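Regulatory protein SdiA (Escherichia coli, PDB 4LFU) activates transcription of the ftsQAZ cell-division genes and, as a LuxR-type quorum-sensing receptor, responds to autoinducers from other bacteria. Local coordinates at residues I222-N226 and K227-A231. Sequence-based numbering, arbitrary orientation.
Sequences INAPN and KTQVA
The carboxamide of Gln229 lies against Pro225 and Ala224, which cover the same face of it. This is the short loop between helix 208-222, whose first part belongs to the predicted helix-turn-helix, and the last helix, 227-237, of the LuxR-type DNA-binding domain. Pro225 CD stands about 3.4 Å above the amide plane, over the modelled OE1 end, 3.7 Å from Gln229 CD. Ala224 CB lies just past the other end, modelled as NE2, and 4.0 Å from Gln229 CD. The methyl CD1 of Ile222 comes to that end at its edge. Which end is O and which N is doubtful, because this amide is probably turned over. The Gln229 chain runs extended, with CG anti to the backbone N (chi1 -178°), and this carries the amide back to the loop. The proline and glutamine side chains cross at about a right angle.

Asn223 closes helix 208-222 in a Schellman motif, with positive phi. Asn226 is the N-cap of helix 227-237. Its CG stands between the backbone N and the carbonyl carbon (chi1 48°), which brings the amide edge to the first-turn nitrogens. The modelled ND2 of Asn226 is 3.2 Å from Gln229 N, nearly level with the amide plane, and 3.3 Å from Thr228 N, well off it. This amide too is probably turned over. With it turned back, either approach may be a capping hydrogen bond.

Helix 227-237 also meets the second subunit. Thr228 packs on Thr228 of that subunit and Ala231 on its Cys232, which fits the dimerising role of the last helix in LuxR-type DNA-binding domains. Val230 is buried and packs on Phe180, Leu188 and Met218. Its CG2 packs against the loop, touching Ala224 CB at 3.6 Å and Asn226 O at 3.5 Å.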
ATOM      1  N   ILE A 222      18.513  15.950  -0.756  1.00 37.45           N
ATOM      2  CA  ILE A 222      18.240  14.986   0.336  1.00 37.23           C
ATOM      3  C   ILE A 222      19.492  14.508   1.083  1.00 37.14           C
ATOM      4  O   ILE A 222      19.417  13.598   1.890  1.00 37.70           O
ATOM      5  CB  ILE A 222      17.394  13.744  -0.139  1.00 36.95           C
ATOM      6  CG1 ILE A 222      18.159  12.866  -1.124  1.00 35.95           C
ATOM      7  CG2 ILE A 222      16.071  14.188  -0.738  1.00 38.12           C
ATOM      8  CD1 ILE A 222      17.642  11.421  -1.212  1.00 37.00           C
ATOM      9  N   ASN A 223      20.639  15.108   0.787  1.00 36.88           N
ATOM     10  CA  ASN A 223      21.906  14.757   1.420  1.00 36.97           C
ATOM     11  C   ASN A 223      22.327  13.281   1.198  1.00 36.26           C
ATOM     12  O   ASN A 223      22.853  12.632   2.098  1.00 36.46           O
ATOM     13  CB  ASN A 223      21.856  15.152   2.910  1.00 37.74           C
ATOM     14  CG  ASN A 223      23.234  15.315   3.542  1.00 41.01           C
ATOM     15  OD1 ASN A 223      23.373  15.168   4.764  1.00 43.88           O
ATOM     16  ND2 ASN A 223      24.254  15.638   2.731  1.00 42.65           N
ATOM     17  N   ALA A 224      22.123  12.773  -0.023  1.00 35.18           N
ATOM     18  CA  ALA A 224      22.499  11.406  -0.387  1.00 34.12           C
ATOM     19  C   ALA A 224      23.952  11.314  -0.857  1.00 33.74           C
ATOM     20  O   ALA A 224      24.449  12.250  -1.451  1.00 33.63           O
ATOM     21  CB  ALA A 224      21.560  10.867  -1.463  1.00 34.45           C
ATOM     22  N   PRO A 225      24.648  10.185  -0.566  1.00 33.47           N
ATOM     23  CA  PRO A 225      26.022  10.006  -1.095  1.00 33.11           C
ATOM     24  C   PRO A 225      26.140   9.630  -2.598  1.00 32.69           C
ATOM     25  O   PRO A 225      27.213   9.789  -3.191  1.00 33.67           O
ATOM     26  CB  PRO A 225      26.587   8.877  -0.220  1.00 32.76           C
ATOM     27  CG  PRO A 225      25.410   8.093   0.180  1.00 33.09           C
ATOM     28  CD  PRO A 225      24.244   9.054   0.299  1.00 32.98           C
ATOM     29  N   ASN A 226      25.068   9.118  -3.195  1.00 31.24           N
ATOM     30  CA  ASN A 226      25.094   8.700  -4.604  1.00 29.74           C
ATOM     31  C   ASN A 226      23.668   8.554  -5.158  1.00 28.36           C
ATOM     32  O   ASN A 226      22.714   8.715  -4.425  1.00 27.30           O
ATOM     33  CB  ASN A 226      25.881   7.384  -4.782  1.00 29.72           C
ATOM     34  CG  ASN A 226      25.476   6.313  -3.783  1.00 30.15           C
ATOM     35  OD1 ASN A 226      26.319   5.800  -3.063  1.00 35.91           O
ATOM     36  ND2 ASN A 226      24.194   6.009  -3.698  1.00 29.69           N
ATOM     37  N   LYS A 227      23.553   8.236  -6.448  1.00 27.81           N
ATOM     38  CA  LYS A 227      22.274   8.116  -7.153  1.00 27.67           C
ATOM     39  C   LYS A 227      21.441   6.888  -6.728  1.00 27.04           C
ATOM     40  O   LYS A 227      20.214   6.896  -6.843  1.00 26.55           O
ATOM     41  CB  LYS A 227      22.528   8.072  -8.667  1.00 27.55           C
ATOM     42  CG  LYS A 227      23.302   6.846  -9.156  1.00 27.89           C
ATOM     43  CD  LYS A 227      23.862   7.046 -10.557  1.00 29.90           C
ATOM     44  CE  LYS A 227      24.074   5.700 -11.246  1.00 35.46           C
ATOM     45  NZ  LYS A 227      24.623   5.846 -12.622  1.00 39.64           N
ATOM     46  N   THR A 228      22.125   5.838  -6.267  1.00 26.59           N
ATOM     47  CA  THR A 228      21.479   4.579  -5.841  1.00 26.58           C
ATOM     48  C   THR A 228      20.566   4.804  -4.668  1.00 25.69           C
ATOM     49  O   THR A 228      19.431   4.331  -4.692  1.00 25.53           O
ATOM     50  CB  THR A 228      22.490   3.445  -5.481  1.00 26.56           C
ATOM     51  OG1 THR A 228      23.458   3.309  -6.530  1.00 27.79           O
ATOM     52  CG2 THR A 228      21.749   2.103  -5.290  1.00 26.09           C
ATOM     53  N   GLN A 229      21.068   5.519  -3.659  1.00 25.93           N
ATOM     54  CA  GLN A 229      20.271   5.886  -2.481  1.00 26.46           C
ATOM     55  C   GLN A 229      19.085   6.777  -2.873  1.00 24.82           C
ATOM     56  O   GLN A 229      17.978   6.613  -2.353  1.00 23.86           O
ATOM     57  CB  GLN A 229      21.110   6.571  -1.364  1.00 25.96           C
ATOM     58  CG  GLN A 229      20.201   6.873  -0.146  1.00 28.13           C
ATOM     59  CD  GLN A 229      20.802   7.753   0.931  1.00 29.54           C
ATOM     60  OE1 GLN A 229      21.594   7.296   1.743  1.00 34.92           O
ATOM     61  NE2 GLN A 229      20.368   9.015   0.984  1.00 34.30           N
ATOM     62  N   VAL A 230      19.312   7.714  -3.797  1.00 24.62           N
ATOM     63  CA  VAL A 230      18.204   8.578  -4.273  1.00 23.61           C
ATOM     64  C   VAL A 230      17.121   7.776  -4.978  1.00 23.76           C
ATOM     65  O   VAL A 230      15.931   7.889  -4.652  1.00 24.13           O
ATOM     66  CB  VAL A 230      18.679   9.693  -5.208  1.00 23.84           C
ATOM     67  CG1 VAL A 230      17.491  10.584  -5.596  1.00 22.15           C
ATOM     68  CG2 VAL A 230      19.747  10.487  -4.548  1.00 22.40           C
ATOM     69  N   ALA A 231      17.533   6.951  -5.932  1.00 23.69           N
ATOM     70  CA  ALA A 231      16.597   6.108  -6.658  1.00 24.08           C
ATOM     71  C   ALA A 231      15.860   5.124  -5.740  1.00 24.34           C
ATOM     72  O   ALA A 231      14.654   4.921  -5.883  1.00 25.32           O
ATOM     73  CB  ALA A 231      17.326   5.368  -7.790  1.00 23.72           C
TER